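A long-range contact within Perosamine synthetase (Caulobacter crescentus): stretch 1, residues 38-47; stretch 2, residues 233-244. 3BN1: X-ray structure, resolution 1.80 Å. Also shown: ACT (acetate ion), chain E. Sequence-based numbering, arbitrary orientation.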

# COMPACT_ATOMS: atom_id res chain seq x y z
N ARG A 38 10.90 -1.84 -15.92
CA ARG A 38 10.93 -3.15 -16.58
C ARG A 38 10.42 -4.32 -15.74
O ARG A 38 9.61 -5.16 -16.18
CB ARG A 38 12.36 -3.50 -17.10
CG ARG A 38 13.12 -4.64 -16.31
CD ARG A 38 14.52 -5.19 -16.80
NE ARG A 38 14.61 -6.64 -16.54
CZ ARG A 38 15.72 -7.38 -16.47
NH1 ARG A 38 16.90 -6.83 -16.68
NH2 ARG A 38 15.67 -8.69 -16.21
N PHE A 39 10.95 -4.44 -14.54
CA PHE A 39 10.56 -5.59 -13.72
C PHE A 39 9.05 -5.70 -13.51
O PHE A 39 8.48 -6.80 -13.55
CB PHE A 39 11.35 -5.54 -12.42
CG PHE A 39 12.83 -5.74 -12.62
CD1 PHE A 39 13.33 -6.94 -13.16
CD2 PHE A 39 13.74 -4.78 -12.25
CE1 PHE A 39 14.69 -7.16 -13.28
CE2 PHE A 39 15.09 -4.99 -12.38
CZ PHE A 39 15.57 -6.18 -12.92
N ILE A 40 8.40 -4.56 -13.28
CA ILE A 40 6.95 -4.58 -13.08
C ILE A 40 6.22 -5.27 -14.27
O ILE A 40 5.41 -6.23 -14.13
CB ILE A 40 6.39 -3.15 -12.74
CG1 ILE A 40 7.25 -2.47 -11.68
CG2 ILE A 40 4.96 -3.26 -12.25
CD1 ILE A 40 6.72 -1.13 -11.18
N VAL A 41 6.51 -4.78 -15.46
CA VAL A 41 5.86 -5.35 -16.62
C VAL A 41 6.31 -6.83 -16.82
O VAL A 41 5.51 -7.70 -17.20
CB VAL A 41 6.20 -4.44 -17.83
CG1 VAL A 41 7.67 -4.62 -18.21
CG2 VAL A 41 5.23 -4.64 -18.98
N GLU A 42 7.61 -7.10 -16.60
CA GLU A 42 8.10 -8.47 -16.78
C GLU A 42 7.48 -9.43 -15.79
O GLU A 42 7.04 -10.52 -16.14
CB GLU A 42 9.62 -8.57 -16.68
CG GLU A 42 10.31 -7.88 -17.83
CD GLU A 42 11.81 -8.13 -17.83
OE1 GLU A 42 12.38 -8.22 -16.73
OE2 GLU A 42 12.40 -8.24 -18.93
N PHE A 43 7.46 -9.00 -14.54
CA PHE A 43 6.85 -9.81 -13.50
C PHE A 43 5.36 -10.03 -13.79
O PHE A 43 4.86 -11.17 -13.75
CB PHE A 43 7.04 -9.08 -12.16
CG PHE A 43 6.61 -9.90 -10.96
CD1 PHE A 43 6.68 -11.31 -11.00
CD2 PHE A 43 6.10 -9.28 -9.81
CE1 PHE A 43 6.29 -12.08 -9.88
CE2 PHE A 43 5.67 -10.06 -8.69
CZ PHE A 43 5.77 -11.45 -8.73
N GLU A 44 4.65 -8.98 -14.18
CA GLU A 44 3.25 -9.20 -14.47
C GLU A 44 3.11 -10.18 -15.62
O GLU A 44 2.27 -11.05 -15.59
CB GLU A 44 2.46 -7.90 -14.76
CG GLU A 44 2.34 -6.91 -13.53
CD GLU A 44 1.65 -5.60 -13.88
OE1 GLU A 44 1.79 -5.19 -15.06
OE2 GLU A 44 0.96 -5.00 -13.00
N LYS A 45 3.95 -9.99 -16.63
CA LYS A 45 3.91 -10.86 -17.79
C LYS A 45 4.12 -12.33 -17.42
O LYS A 45 3.35 -13.21 -17.77
CB LYS A 45 5.01 -10.43 -18.76
CG LYS A 45 4.57 -10.43 -20.21
CD LYS A 45 5.59 -11.13 -21.12
CE LYS A 45 5.38 -12.66 -21.20
NZ LYS A 45 5.19 -13.18 -22.59
N ALA A 46 5.26 -12.59 -16.81
CA ALA A 46 5.60 -13.96 -16.41
C ALA A 46 4.53 -14.54 -15.50
O ALA A 46 4.30 -15.75 -15.46
CB ALA A 46 6.91 -13.91 -15.61
N PHE A 47 3.94 -13.69 -14.67
CA PHE A 47 3.00 -14.25 -13.68
C PHE A 47 1.72 -14.64 -14.30
O PHE A 47 1.10 -15.62 -13.93
CB PHE A 47 2.75 -13.24 -12.53
CG PHE A 47 2.12 -13.87 -11.31
CD1 PHE A 47 2.91 -14.58 -10.42
CD2 PHE A 47 0.74 -13.93 -11.17
CE1 PHE A 47 2.37 -15.27 -9.35
CE2 PHE A 47 0.17 -14.61 -10.08
CZ PHE A 47 1.00 -15.26 -9.14
N ARG A 233 0.22 0.68 -6.07
CA ARG A 233 1.19 0.19 -7.05
C ARG A 233 2.35 -0.53 -6.41
O ARG A 233 2.83 -0.12 -5.37
CB ARG A 233 1.82 1.37 -7.79
CG ARG A 233 0.77 2.27 -8.40
CD ARG A 233 1.44 3.55 -8.95
NE ARG A 233 1.84 4.50 -7.89
CZ ARG A 233 1.46 5.78 -7.81
NH1 ARG A 233 0.70 6.32 -8.76
NH2 ARG A 233 1.92 6.58 -6.82
N MET A 234 2.90 -1.50 -7.13
CA MET A 234 4.09 -2.23 -6.69
C MET A 234 5.35 -1.45 -7.14
O MET A 234 5.33 -0.85 -8.24
CB MET A 234 4.16 -3.61 -7.38
CG MET A 234 5.30 -4.45 -6.81
SD MET A 234 5.38 -6.07 -7.52
CE MET A 234 4.07 -6.99 -6.57
N THR A 235 6.42 -1.44 -6.35
CA THR A 235 7.66 -0.84 -6.82
C THR A 235 8.41 -1.78 -7.80
O THR A 235 8.21 -3.01 -7.83
CB THR A 235 8.65 -0.54 -5.69
OG1 THR A 235 9.06 -1.75 -4.98
CG2 THR A 235 8.08 0.55 -4.81
N ASN A 236 9.30 -1.18 -8.60
CA ASN A 236 10.12 -1.93 -9.54
C ASN A 236 11.05 -2.82 -8.73
O ASN A 236 11.43 -3.90 -9.20
CB ASN A 236 10.96 -0.96 -10.41
CG ASN A 236 11.48 -1.60 -11.72
OD1 ASN A 236 10.79 -2.37 -12.40
ND2 ASN A 236 12.70 -1.21 -12.12
N ILE A 237 11.45 -2.38 -7.54
CA ILE A 237 12.32 -3.20 -6.67
C ILE A 237 11.56 -4.46 -6.20
O ILE A 237 12.09 -5.57 -6.32
CB ILE A 237 12.83 -2.39 -5.39
CG1 ILE A 237 14.02 -1.47 -5.80
CG2 ILE A 237 13.26 -3.41 -4.30
CD1 ILE A 237 14.71 -0.63 -4.70
N GLN A 238 10.31 -4.31 -5.74
CA GLN A 238 9.52 -5.46 -5.33
C GLN A 238 9.29 -6.38 -6.55
O GLN A 238 9.32 -7.59 -6.42
CB GLN A 238 8.13 -5.04 -4.80
CG GLN A 238 8.15 -4.23 -3.47
CD GLN A 238 6.95 -3.28 -3.34
OE1 GLN A 238 7.11 -2.09 -3.52
NE2 GLN A 238 5.78 -3.82 -3.04
N ALA A 239 9.05 -5.81 -7.72
CA ALA A 239 8.79 -6.67 -8.90
C ALA A 239 10.07 -7.42 -9.29
O ALA A 239 10.04 -8.54 -9.83
CB ALA A 239 8.28 -5.86 -10.13
N ALA A 240 11.21 -6.77 -9.07
CA ALA A 240 12.47 -7.40 -9.41
C ALA A 240 12.63 -8.66 -8.55
O ALA A 240 12.85 -9.76 -9.06
CB ALA A 240 13.65 -6.42 -9.30
N ILE A 241 12.41 -8.53 -7.24
CA ILE A 241 12.49 -9.68 -6.36
C ILE A 241 11.45 -10.71 -6.78
O ILE A 241 11.69 -11.96 -6.88
CB ILE A 241 12.28 -9.31 -4.86
CG1 ILE A 241 13.36 -8.31 -4.39
CG2 ILE A 241 12.29 -10.68 -4.05
CD1 ILE A 241 13.23 -7.70 -2.96
N GLY A 242 10.26 -10.20 -7.05
CA GLY A 242 9.23 -11.13 -7.48
C GLY A 242 9.56 -11.96 -8.74
O GLY A 242 9.13 -13.11 -8.95
N LEU A 243 10.22 -11.32 -9.67
CA LEU A 243 10.48 -11.98 -10.91
C LEU A 243 11.53 -13.04 -10.67
O LEU A 243 11.43 -14.19 -11.15
CB LEU A 243 11.01 -10.88 -11.84
CG LEU A 243 11.28 -11.48 -13.23
CD1 LEU A 243 10.10 -12.28 -13.81
CD2 LEU A 243 11.87 -10.48 -14.27
N ALA A 244 12.55 -12.66 -9.92
CA ALA A 244 13.60 -13.64 -9.60
C ALA A 244 13.01 -14.83 -8.81
O ALA A 244 13.41 -15.98 -8.99
CB ALA A 244 14.72 -12.97 -8.82
C ACT E . 1.34 9.72 -7.17
O ACT E . 1.15 9.04 -6.13
OXT ACT E . 0.99 9.25 -8.40
CH3 ACT E . 1.93 11.10 -7.07

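Two helices far apart in sequence pack here by the classic device of large side chains set against small ones, two phenylalanines of the first helix resting on alanine and glycine of the second, with a single asparagine supplying the polar link at one end. The helices run in broadly the same direction, their N-to-C axes inclined by 39° and approaching to 7.5 Å, and together the two stretches bury 620 Å² of surface. The approach is close enough for the methyl of a small residue to touch backbone. Ala-239 is central: its methyl group points toward the first helix and meets the backbone directly, with CB 3.4 Å from Ile-40 N, while CB atoms of Phe-39 and Phe-43 lie 3.8 and 4.0 Å from Ala-239 CB.

The aromatic rings exploit the space that the small residues leave. Phe-39, with chi1 in the m well, fits as a knob among Asn-236, Ala-239, Ala-240 and Leu-243. The methyl of Ala-240 lies over one face of its ring, CB standing 3.5 Å from the centroid of the Phe-39 ring in a CH-pi contact, and Leu-243 CD2 approaches the ring edge, 4.0 Å from Phe-39 CD1. Phe-43 instead takes the t rotamer and lays a ring face against the backbone at Gly-242, whose CA is 3.9 Å from the centroid of the Phe-43 ring. Here glycine is the telling choice: an ideal CB on Gly-242 would point toward the first helix and fall 2.5 Å from Phe-43 CE2, a clash. Met-234, in the segment leading into the second helix, adds a sulfur contact to this ring by placing SD at its edge, 4.0 Å from Phe-43 CD2. Both phenylalanines are buried, as befits rings with no polar group to satisfy.

The knobs are not all on one side. Leu-243 reciprocates by inserting among Phe-39, Glu-42, Phe-43 and Ala-46, its CD1 coming 4.0 Å from Ala-46 CB. Its CD2 also lies 3.4 Å from Glu-42 OE1, but that carboxylate is engaged within its own helix, where Arg-38 NE donates to Glu-42 OE1 at 2.7 Å in a salt bridge one turn apart. Ile-40 starts out sideways, yet its extended chain reaches across, bringing CD1 to 3.3 Å from Met-234 O.

Asn-236 brings polarity into this largely apolar contact. Its side chain also starts sideways, but its end comes nearer to the first helix, so that OD1 accepts a weak hydrogen bond from Ile-40 N at 3.4 Å; Phe-39 N is closer still to Asn-236 OD1, at 3.0 Å. The amide group thus brings its oxygen to backbone nitrogens near the start of stretch 1, while ND2 is satisfied elsewhere in the structure. Just before it, Thr-235 points away from the contact and caps the second helix, its OG1 accepting from Gln-238 N at 2.9 Å. The general lesson is one of complementary sizes: bulky rings pack tightly where the opposing helix offers methyl groups or bare backbone.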